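PDB 5B0V: matrix protein VP40 from Lake Victoria marburgvirus, which drives the assembly and budding of virus particles as a dimeric matrix protein that reorganizes into multimers at the plasma membrane. Local coordinates for residues D65-F75 / N105-V114; Q132-L140 / M151-Q161. All coordinates share one frame; numbering follows the deposited sequence.

Contact 1 and contact 2 follow one another along the chain, the first closing before the second opens, and their centres lie about 22 Å apart. They nevertheless touch: T113 CG2, on the helix of contact 1, packs 3.8 Å from L152 CD1, on the short helix of contact 2, and L152 also meets A116 and L117 farther along helix 110-119. Contact 1 ties the start of strand 72-83 to that helix, which faces the second subunit of the dimer. Contact 2 pairs two strands of a separate three-stranded antiparallel sheet, and no other chain of the assembly reaches it. F159 packs on L98 and P99, joining this sheet to the four-stranded one containing strands 72-83 and 91-104.

Contact 1: residues D65-F75 / N105-V114; sequences DQFKGNVCHAF and NFEYPLAHTV
The side-chain amide of N105 is gripped at both ends. Its ND2 donates to K68 O at 3.0 Å, with the donor tilted 32° from the carbonyl plane, while OD1 probably accepts from a water that also lies 2.6 Å from H73 ND1. CG of N105 lies anti to its own carbonyl carbon (chi1 -71°), which carries the amide in among the turn carbonyls. ND2 also lies alongside V71, 3.5 Å from V71 CB. Two backbone bonds reinforce this: N105 N donates to V71 O at 2.9 Å, and F106 N reaches a lone pair of G69 O in the carbonyl plane. The same G69 O sits at the edge of the F106 ring. Two successive type I turns, D65 to K68 and K68 to V71, present these acceptors. Farther along, contacts become apolar. L110 CD2 lies 3.9 Å from H73 CE1, the two side chains crossing at about a right angle, and L110 CD1 and V114 CG2 meet the edge of the F75 ring. A second water links Q66 NE2, weakly, to A111 N, and NE2 rests 3.7 Å from A111 CB. Across the dimer, A111 packs on A111 of the second subunit and Q66 on its H112. The arrangement is that of a turn clasped to the loop leading into a helix, here helix 110-119 at the dimer interface of filovirus VP40.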
loop_
_atom_site.group_PDB
_atom_site.type_symbol
_atom_site.label_atom_id
_atom_site.label_comp_id
_atom_site.label_asym_id
_atom_site.label_seq_id
_atom_site.Cartn_x
_atom_site.Cartn_y
_atom_site.Cartn_z
ATOM N N ASP A 65 -10.903 -5.568 -8.548
ATOM C CA ASP A 65 -11.244 -4.886 -9.781
ATOM C C ASP A 65 -10.037 -4.301 -10.505
ATOM O O ASP A 65 -10.226 -3.542 -11.442
ATOM C CB ASP A 65 -12.231 -3.751 -9.503
ATOM C CG ASP A 65 -13.550 -4.235 -8.936
ATOM O OD1 ASP A 65 -14.042 -5.307 -9.378
ATOM O OD2 ASP A 65 -14.088 -3.510 -8.053
ATOM N N GLN A 66 -8.808 -4.620 -10.107
ATOM C CA GLN A 66 -7.630 -4.017 -10.767
ATOM C C GLN A 66 -7.614 -4.210 -12.282
ATOM O O GLN A 66 -6.999 -3.423 -12.999
ATOM C CB GLN A 66 -6.321 -4.557 -10.179
ATOM C CG GLN A 66 -6.093 -6.046 -10.390
ATOM C CD GLN A 66 -4.825 -6.548 -9.707
ATOM O OE1 GLN A 66 -4.887 -7.523 -8.982
ATOM N NE2 GLN A 66 -3.686 -5.873 -9.907
ATOM N N PHE A 67 -8.284 -5.260 -12.758
ATOM C CA PHE A 67 -8.363 -5.542 -14.184
ATOM C C PHE A 67 -9.608 -5.022 -14.893
ATOM O O PHE A 67 -9.795 -5.293 -16.074
ATOM C CB PHE A 67 -8.225 -7.030 -14.394
ATOM C CG PHE A 67 -6.963 -7.578 -13.829
ATOM C CD1 PHE A 67 -5.744 -6.971 -14.120
ATOM C CD2 PHE A 67 -6.979 -8.688 -13.006
ATOM C CE1 PHE A 67 -4.570 -7.468 -13.608
ATOM C CE2 PHE A 67 -5.805 -9.191 -12.488
ATOM C CZ PHE A 67 -4.599 -8.581 -12.791
ATOM N N LYS A 68 -10.434 -4.254 -14.188
ATOM C CA LYS A 68 -11.510 -3.493 -14.819
ATOM C C LYS A 68 -10.971 -2.109 -15.091
ATOM O O LYS A 68 -10.858 -1.287 -14.171
ATOM C CB LYS A 68 -12.737 -3.420 -13.919
ATOM C CG LYS A 68 -13.414 -4.755 -13.787
ATOM C CD LYS A 68 -14.340 -4.868 -12.590
ATOM C CE LYS A 68 -14.423 -6.332 -12.161
ATOM N NZ LYS A 68 -15.662 -6.661 -11.413
ATOM N N GLY A 69 -10.631 -1.872 -16.354
ATOM C CA GLY A 69 -9.902 -0.682 -16.760
ATOM C C GLY A 69 -10.676 0.603 -16.607
ATOM O O GLY A 69 -10.090 1.684 -16.557
ATOM N N ASN A 70 -11.996 0.487 -16.509
ATOM C CA ASN A 70 -12.893 1.653 -16.406
ATOM C C ASN A 70 -13.292 2.027 -14.963
ATOM O O ASN A 70 -14.373 2.544 -14.724
ATOM C CB ASN A 70 -14.143 1.362 -17.216
ATOM C CG ASN A 70 -14.934 0.177 -16.662
ATOM O OD1 ASN A 70 -14.367 -0.816 -16.164
ATOM N ND2 ASN A 70 -16.259 0.276 -16.752
ATOM N N VAL A 71 -12.448 1.704 -13.996
ATOM C CA VAL A 71 -12.702 2.085 -12.633
ATOM C C VAL A 71 -11.733 3.200 -12.341
ATOM O O VAL A 71 -10.555 3.066 -12.666
ATOM C CB VAL A 71 -12.517 0.879 -11.702
ATOM C CG1 VAL A 71 -12.659 1.291 -10.257
ATOM C CG2 VAL A 71 -13.540 -0.188 -12.054
ATOM N N CYS A 72 -12.240 4.302 -11.769
ATOM C CA CYS A 72 -11.411 5.476 -11.490
ATOM C C CYS A 72 -11.259 5.694 -10.005
ATOM O O CYS A 72 -12.197 5.532 -9.222
ATOM C CB CYS A 72 -11.975 6.771 -12.112
ATOM S SG CYS A 72 -12.230 6.612 -13.879
ATOM N N HIS A 73 -10.063 6.099 -9.629
ATOM C CA HIS A 73 -9.827 6.453 -8.282
ATOM C C HIS A 73 -9.332 7.859 -8.249
ATOM O O HIS A 73 -8.551 8.264 -9.090
ATOM C CB HIS A 73 -8.839 5.456 -7.642
ATOM C CG HIS A 73 -9.411 4.071 -7.495
ATOM N ND1 HIS A 73 -9.072 3.025 -8.328
ATOM C CD2 HIS A 73 -10.356 3.587 -6.652
ATOM C CE1 HIS A 73 -9.763 1.951 -7.987
ATOM N NE2 HIS A 73 -10.551 2.264 -6.976
ATOM N N ALA A 74 -9.815 8.602 -7.258
ATOM C CA ALA A 74 -9.186 9.852 -6.826
ATOM C C ALA A 74 -8.190 9.512 -5.724
ATOM O O ALA A 74 -8.526 8.797 -4.773
ATOM C CB ALA A 74 -10.220 10.812 -6.296
ATOM N N PHE A 75 -6.965 10.012 -5.893
ATOM C CA PHE A 75 -5.858 9.826 -4.955
ATOM C C PHE A 75 -5.525 11.145 -4.270
ATOM O O PHE A 75 -5.258 12.149 -4.942
ATOM C CB PHE A 75 -4.621 9.368 -5.726
ATOM C CG PHE A 75 -4.767 8.031 -6.341
ATOM C CD1 PHE A 75 -5.455 7.871 -7.536
ATOM C CD2 PHE A 75 -4.212 6.923 -5.740
ATOM C CE1 PHE A 75 -5.596 6.615 -8.100
ATOM C CE2 PHE A 75 -4.337 5.678 -6.308
ATOM C CZ PHE A 75 -5.028 5.521 -7.481
ATOM N N ASN A 105 -8.054 2.596 -14.036
ATOM C CA ASN A 105 -7.225 1.407 -14.005
ATOM C C ASN A 105 -6.466 1.107 -15.299
ATOM O O ASN A 105 -5.349 0.608 -15.250
ATOM C CB ASN A 105 -8.049 0.205 -13.560
ATOM C CG ASN A 105 -8.423 0.275 -12.090
ATOM O OD1 ASN A 105 -7.893 1.087 -11.339
ATOM N ND2 ASN A 105 -9.362 -0.549 -11.685
ATOM N N PHE A 106 -7.019 1.453 -16.457
ATOM C CA PHE A 106 -6.300 1.166 -17.719
ATOM C C PHE A 106 -5.058 2.033 -17.928
ATOM O O PHE A 106 -4.212 1.675 -18.720
ATOM C CB PHE A 106 -7.205 1.265 -18.942
ATOM C CG PHE A 106 -7.591 2.664 -19.292
ATOM C CD1 PHE A 106 -6.696 3.522 -19.960
ATOM C CD2 PHE A 106 -8.859 3.141 -18.972
ATOM C CE1 PHE A 106 -7.069 4.832 -20.269
ATOM C CE2 PHE A 106 -9.237 4.449 -19.290
ATOM C CZ PHE A 106 -8.338 5.296 -19.929
ATOM N N GLU A 107 -4.939 3.158 -17.218
ATOM C CA GLU A 107 -3.809 4.066 -17.438
ATOM C C GLU A 107 -2.503 3.525 -16.868
ATOM O O GLU A 107 -1.431 3.798 -17.398
ATOM C CB GLU A 107 -4.105 5.437 -16.854
ATOM C CG GLU A 107 -5.349 6.123 -17.408
ATOM C CD GLU A 107 -5.573 7.484 -16.798
ATOM O OE1 GLU A 107 -4.598 8.267 -16.845
ATOM O OE2 GLU A 107 -6.702 7.771 -16.304
ATOM N N TYR A 108 -2.602 2.709 -15.822
ATOM C CA TYR A 108 -1.423 2.049 -15.246
ATOM C C TYR A 108 -1.828 0.952 -14.290
ATOM O O TYR A 108 -2.803 1.121 -13.570
ATOM C CB TYR A 108 -0.579 3.079 -14.497
ATOM C CG TYR A 108 0.869 2.713 -14.472
ATOM C CD1 TYR A 108 1.382 1.933 -13.462
ATOM C CD2 TYR A 108 1.719 3.113 -15.492
ATOM C CE1 TYR A 108 2.709 1.567 -13.445
ATOM C CE2 TYR A 108 3.046 2.750 -15.490
ATOM C CZ TYR A 108 3.529 1.974 -14.461
ATOM O OH TYR A 108 4.853 1.602 -14.431
ATOM N N PRO A 109 -1.075 -0.170 -14.235
ATOM C CA PRO A 109 -1.500 -1.190 -13.253
ATOM C C PRO A 109 -1.764 -0.573 -11.872
ATOM O O PRO A 109 -0.900 0.090 -11.289
ATOM C CB PRO A 109 -0.320 -2.155 -13.194
ATOM C CG PRO A 109 0.351 -2.012 -14.492
ATOM C CD PRO A 109 0.124 -0.598 -14.974
ATOM N N LEU A 110 -2.957 -0.811 -11.359
ATOM C CA LEU A 110 -3.363 -0.296 -10.073
ATOM C C LEU A 110 -2.464 -0.734 -8.900
ATOM O O LEU A 110 -2.078 0.092 -8.080
ATOM C CB LEU A 110 -4.803 -0.726 -9.817
ATOM C CG LEU A 110 -5.531 -0.220 -8.578
ATOM C CD1 LEU A 110 -5.484 1.297 -8.537
ATOM C CD2 LEU A 110 -6.978 -0.742 -8.562
ATOM N N ALA A 111 -2.151 -2.023 -8.800
ATOM C CA ALA A 111 -1.422 -2.548 -7.644
ATOM C C ALA A 111 -0.048 -1.930 -7.533
ATOM O O ALA A 111 0.385 -1.539 -6.452
ATOM C CB ALA A 111 -1.302 -4.056 -7.711
ATOM N N HIS A 112 0.652 -1.835 -8.641
ATOM C CA HIS A 112 1.914 -1.107 -8.645
ATOM C C HIS A 112 1.696 0.309 -8.151
ATOM O O HIS A 112 2.392 0.796 -7.287
ATOM C CB HIS A 112 2.509 -1.081 -10.054
ATOM C CG HIS A 112 3.940 -0.671 -10.087
ATOM N ND1 HIS A 112 4.730 -0.863 -11.196
ATOM C CD2 HIS A 112 4.740 -0.118 -9.145
ATOM C CE1 HIS A 112 5.954 -0.433 -10.942
ATOM N NE2 HIS A 112 5.985 0.029 -9.705
ATOM N N THR A 113 0.694 0.968 -8.698
ATOM C CA THR A 113 0.436 2.360 -8.349
ATOM C C THR A 113 0.256 2.513 -6.846
ATOM O O THR A 113 0.894 3.352 -6.217
ATOM C CB THR A 113 -0.808 2.912 -9.080
ATOM O OG1 THR A 113 -0.651 2.749 -10.502
ATOM C CG2 THR A 113 -0.988 4.364 -8.743
ATOM N N VAL A 114 -0.606 1.676 -6.283
ATOM C CA VAL A 114 -0.907 1.741 -4.868
ATOM C C VAL A 114 0.287 1.308 -4.005
ATOM O O VAL A 114 0.574 1.915 -2.968
ATOM C CB VAL A 114 -2.143 0.895 -4.527
ATOM C CG1 VAL A 114 -2.376 0.876 -3.014
ATOM C CG2 VAL A 114 -3.362 1.444 -5.261
HETATM O O HOH W 1 -1.911 -3.994 -10.922
HETATM O O HOH W 2 -7.981 3.784 -10.518
#

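Contact 2: residues Q132-L140 / M151-Q161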
loop_
_atom_site.group_PDB
_atom_site.type_symbol
_atom_site.label_atom_id
_atom_site.label_comp_id
_atom_site.label_asym_id
_atom_site.label_seq_id
_atom_site.Cartn_x
_atom_site.Cartn_y
_atom_site.Cartn_z
ATOM N N GLN A 132 5.682 33.466 -6.165
ATOM C CA GLN A 132 4.463 32.893 -5.603
ATOM C C GLN A 132 4.846 31.709 -4.733
ATOM O O GLN A 132 5.546 30.828 -5.200
ATOM C CB GLN A 132 3.541 32.451 -6.729
ATOM C CG GLN A 132 2.075 32.813 -6.554
ATOM C CD GLN A 132 1.222 32.301 -7.712
ATOM O OE1 GLN A 132 1.715 31.593 -8.605
ATOM N NE2 GLN A 132 -0.065 32.652 -7.703
ATOM N N LYS A 133 4.392 31.669 -3.481
ATOM C CA LYS A 133 4.939 30.701 -2.531
ATOM C C LYS A 133 4.323 29.340 -2.746
ATOM O O LYS A 133 3.100 29.184 -2.757
ATOM C CB LYS A 133 4.769 31.164 -1.081
ATOM C CG LYS A 133 5.624 32.368 -0.750
ATOM C CD LYS A 133 5.688 32.655 0.743
ATOM C CE LYS A 133 6.618 31.693 1.479
ATOM N NZ LYS A 133 6.825 32.068 2.915
ATOM N N PHE A 134 5.197 28.356 -2.910
ATOM C CA PHE A 134 4.800 26.975 -3.119
ATOM C C PHE A 134 5.317 26.055 -2.035
ATOM O O PHE A 134 6.202 26.395 -1.240
ATOM C CB PHE A 134 5.328 26.485 -4.460
ATOM C CG PHE A 134 4.581 27.026 -5.611
ATOM C CD1 PHE A 134 3.464 26.370 -6.093
ATOM C CD2 PHE A 134 4.963 28.217 -6.199
ATOM C CE1 PHE A 134 2.755 26.885 -7.169
ATOM C CE2 PHE A 134 4.253 28.740 -7.271
ATOM C CZ PHE A 134 3.145 28.079 -7.756
ATOM N N VAL A 135 4.759 24.859 -2.031
ATOM C CA VAL A 135 5.139 23.820 -1.079
ATOM C C VAL A 135 5.251 22.518 -1.873
ATOM O O VAL A 135 4.312 22.148 -2.574
ATOM C CB VAL A 135 4.090 23.752 0.048
ATOM C CG1 VAL A 135 2.835 23.096 -0.463
ATOM C CG2 VAL A 135 4.567 22.985 1.257
ATOM N N ARG A 136 6.399 21.856 -1.805
ATOM C CA ARG A 136 6.626 20.627 -2.566
ATOM C C ARG A 136 6.693 19.419 -1.667
ATOM O O ARG A 136 7.569 19.330 -0.797
ATOM C CB ARG A 136 7.937 20.715 -3.333
ATOM C CG ARG A 136 8.063 19.683 -4.439
ATOM C CD ARG A 136 9.502 19.533 -4.907
ATOM N NE ARG A 136 10.050 20.775 -5.442
ATOM C CZ ARG A 136 9.702 21.338 -6.605
ATOM N NH1 ARG A 136 8.785 20.786 -7.404
ATOM N NH2 ARG A 136 10.278 22.484 -6.971
ATOM N N VAL A 137 5.784 18.479 -1.860
ATOM C CA VAL A 137 5.931 17.219 -1.164
ATOM C C VAL A 137 6.666 16.239 -2.071
ATOM O O VAL A 137 6.298 16.044 -3.221
ATOM C CB VAL A 137 4.619 16.662 -0.607
ATOM C CG1 VAL A 137 3.493 16.838 -1.585
ATOM C CG2 VAL A 137 4.775 15.195 -0.232
ATOM N N ASN A 138 7.737 15.669 -1.522
ATOM C CA ASN A 138 8.681 14.848 -2.248
ATOM C C ASN A 138 8.578 13.390 -1.868
ATOM O O ASN A 138 8.505 13.063 -0.702
ATOM C CB ASN A 138 10.091 15.299 -1.926
ATOM C CG ASN A 138 10.334 16.741 -2.293
ATOM O OD1 ASN A 138 10.584 17.056 -3.452
ATOM N ND2 ASN A 138 10.284 17.626 -1.299
ATOM N N ARG A 139 8.589 12.518 -2.866
ATOM C CA ARG A 139 8.631 11.094 -2.626
ATOM C C ARG A 139 10.046 10.653 -2.930
ATOM O O ARG A 139 10.504 10.786 -4.057
ATOM C CB ARG A 139 7.645 10.341 -3.515
ATOM C CG ARG A 139 7.427 8.924 -3.052
ATOM C CD ARG A 139 6.716 8.023 -4.040
ATOM N NE ARG A 139 7.382 6.737 -3.899
ATOM C CZ ARG A 139 7.677 5.886 -4.851
ATOM N NH1 ARG A 139 7.378 6.137 -6.107
ATOM N NH2 ARG A 139 8.302 4.769 -4.528
ATOM N N LEU A 140 10.723 10.103 -1.927
ATOM C CA LEU A 140 12.158 9.837 -2.040
ATOM C C LEU A 140 12.462 8.666 -2.976
ATOM O O LEU A 140 11.670 7.736 -3.145
ATOM C CB LEU A 140 12.789 9.647 -0.652
ATOM C CG LEU A 140 12.578 10.905 0.225
ATOM C CD1 LEU A 140 12.966 10.670 1.675
ATOM C CD2 LEU A 140 13.306 12.124 -0.328
HETATM N N MSE A 151 3.262 12.594 -8.804
HETATM C CA MSE A 151 4.075 12.172 -7.667
HETATM C C MSE A 151 4.949 10.975 -7.978
HETATM O O MSE A 151 6.118 10.966 -7.628
HETATM C CB MSE A 151 3.166 11.885 -6.485
HETATM C CG MSE A 151 3.900 11.481 -5.221
HETATM SE SE MSE A 151 4.533 13.027 -4.182
HETATM C CE MSE A 151 6.300 12.905 -4.939
ATOM N N LEU A 152 4.409 9.958 -8.652
ATOM C CA LEU A 152 5.193 8.761 -8.969
ATOM C C LEU A 152 6.029 9.010 -10.167
ATOM O O LEU A 152 7.173 8.587 -10.201
ATOM C CB LEU A 152 4.310 7.572 -9.257
ATOM C CG LEU A 152 3.396 7.114 -8.120
ATOM C CD1 LEU A 152 2.495 5.984 -8.581
ATOM C CD2 LEU A 152 4.220 6.663 -6.948
ATOM N N ARG A 153 5.464 9.705 -11.157
ATOM C CA ARG A 153 6.191 10.009 -12.407
ATOM C C ARG A 153 7.455 10.840 -12.196
ATOM O O ARG A 153 8.526 10.427 -12.588
ATOM C CB ARG A 153 5.283 10.732 -13.404
ATOM C CG ARG A 153 5.889 10.883 -14.809
ATOM C CD ARG A 153 5.016 11.651 -15.816
ATOM N NE ARG A 153 4.603 12.995 -15.370
ATOM C CZ ARG A 153 3.363 13.354 -15.024
ATOM N NH1 ARG A 153 2.349 12.499 -15.079
ATOM N NH2 ARG A 153 3.126 14.592 -14.614
ATOM N N GLU A 154 7.303 12.010 -11.575
ATOM C CA GLU A 154 8.387 12.963 -11.387
ATOM C C GLU A 154 9.010 12.872 -10.008
ATOM O O GLU A 154 10.062 13.453 -9.767
ATOM C CB GLU A 154 7.858 14.378 -11.574
ATOM C CG GLU A 154 7.192 14.628 -12.912
ATOM C CD GLU A 154 8.144 15.203 -13.938
ATOM O OE1 GLU A 154 8.663 16.319 -13.713
ATOM O OE2 GLU A 154 8.382 14.538 -14.974
ATOM N N GLY A 155 8.361 12.191 -9.076
ATOM C CA GLY A 155 8.941 12.038 -7.746
ATOM C C GLY A 155 8.684 13.203 -6.819
ATOM O O GLY A 155 9.311 13.295 -5.764
ATOM N N ASN A 156 7.723 14.054 -7.192
ATOM C CA ASN A 156 7.323 15.208 -6.382
ATOM C C ASN A 156 6.041 15.860 -6.902
ATOM O O ASN A 156 5.632 15.648 -8.033
ATOM C CB ASN A 156 8.428 16.244 -6.355
ATOM C CG ASN A 156 8.426 17.102 -7.592
ATOM O OD1 ASN A 156 7.905 18.217 -7.583
ATOM N ND2 ASN A 156 8.977 16.581 -8.670
ATOM N N GLN A 157 5.443 16.696 -6.073
ATOM C CA GLN A 157 4.237 17.411 -6.432
ATOM C C GLN A 157 4.180 18.738 -5.655
ATOM O O GLN A 157 4.340 18.769 -4.436
ATOM C CB GLN A 157 3.042 16.528 -6.084
ATOM C CG GLN A 157 1.672 17.184 -6.166
ATOM C CD GLN A 157 1.137 17.176 -7.575
ATOM O OE1 GLN A 157 0.605 16.178 -8.018
ATOM N NE2 GLN A 157 1.265 18.287 -8.273
ATOM N N ALA A 158 3.939 19.831 -6.371
ATOM C CA ALA A 158 3.875 21.163 -5.771
ATOM C C ALA A 158 2.442 21.634 -5.555
ATOM O O ALA A 158 1.524 21.230 -6.272
ATOM C CB ALA A 158 4.619 22.143 -6.641
ATOM N N PHE A 159 2.252 22.487 -4.553
ATOM C CA PHE A 159 0.947 23.088 -4.276
ATOM C C PHE A 159 1.195 24.535 -3.964
ATOM O O PHE A 159 2.214 24.841 -3.340
ATOM C CB PHE A 159 0.302 22.425 -3.072
ATOM C CG PHE A 159 0.077 20.971 -3.258
ATOM C CD1 PHE A 159 1.043 20.043 -2.912
ATOM C CD2 PHE A 159 -1.086 20.532 -3.826
ATOM C CE1 PHE A 159 0.838 18.696 -3.130
ATOM C CE2 PHE A 159 -1.305 19.190 -4.039
ATOM C CZ PHE A 159 -0.343 18.271 -3.693
ATOM N N ILE A 160 0.300 25.429 -4.383
ATOM C CA ILE A 160 0.393 26.817 -3.912
ATOM C C ILE A 160 0.282 26.748 -2.403
ATOM O O ILE A 160 -0.523 26.003 -1.867
ATOM C CB ILE A 160 -0.704 27.749 -4.483
ATOM C CG1 ILE A 160 -0.431 28.091 -5.958
ATOM C CG2 ILE A 160 -0.744 29.070 -3.750
ATOM C CD1 ILE A 160 -0.970 27.086 -6.979
ATOM N N GLN A 161 1.117 27.497 -1.716
ATOM C CA GLN A 161 1.134 27.425 -0.276
ATOM C C GLN A 161 -0.219 27.760 0.290
ATOM O O GLN A 161 -0.682 27.106 1.200
ATOM C CB GLN A 161 2.173 28.370 0.304
ATOM C CG GLN A 161 2.465 28.092 1.759
ATOM C CD GLN A 161 3.284 29.185 2.402
ATOM O OE1 GLN A 161 4.481 29.016 2.660
ATOM N NE2 GLN A 161 2.651 30.325 2.650
#
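Backbone hydrogen bonds pair strand 133-139 with strand 156-160. V135 and F159 form a hydrogen-bonded pair, with V135 N to F159 O and F159 N to V135 O both 2.9 Å; V137 and Q157 form the next. Q161 N to K133 O, nearly straight, closes one end, and R139 N to G155 O closes the other. CA-H...O contacts fill the intervals, as from A158 CA to V135 O.

One polar side-chain bond crosses the strands: R136 NH1 donates to N156 OD1 at 2.7 Å, from 43° above the carbonyl plane. The guanidinium and amide planes stand 72° apart. A bend at chi3 (-61°) brings NH1 of R136 toward N156, whose OD1 lies near the guanidinium edge. R136 also makes a cation-pi contact with F127, and N138 ND2 bonds to T125 OG1, both on strand 122-128.

Apolar contacts gather on the face of V135, V137 and F159. V137 CG1 approaches the edge of the F159 ring at 3.6 Å from CE1, and V135 CG1 meets F159 CB. Separately, at the far end of the pairing, F134 and I160 run side by side, and F134 CE1 lies 3.6 Å from I160 CG1.

Near the helix end, the aliphatic L152 CD2 lies obliquely beside the R139 guanidinium. G155, with positive phi, leaves the helix and leads straight into the outer strand, within this chain, of a three-stranded antiparallel sheet.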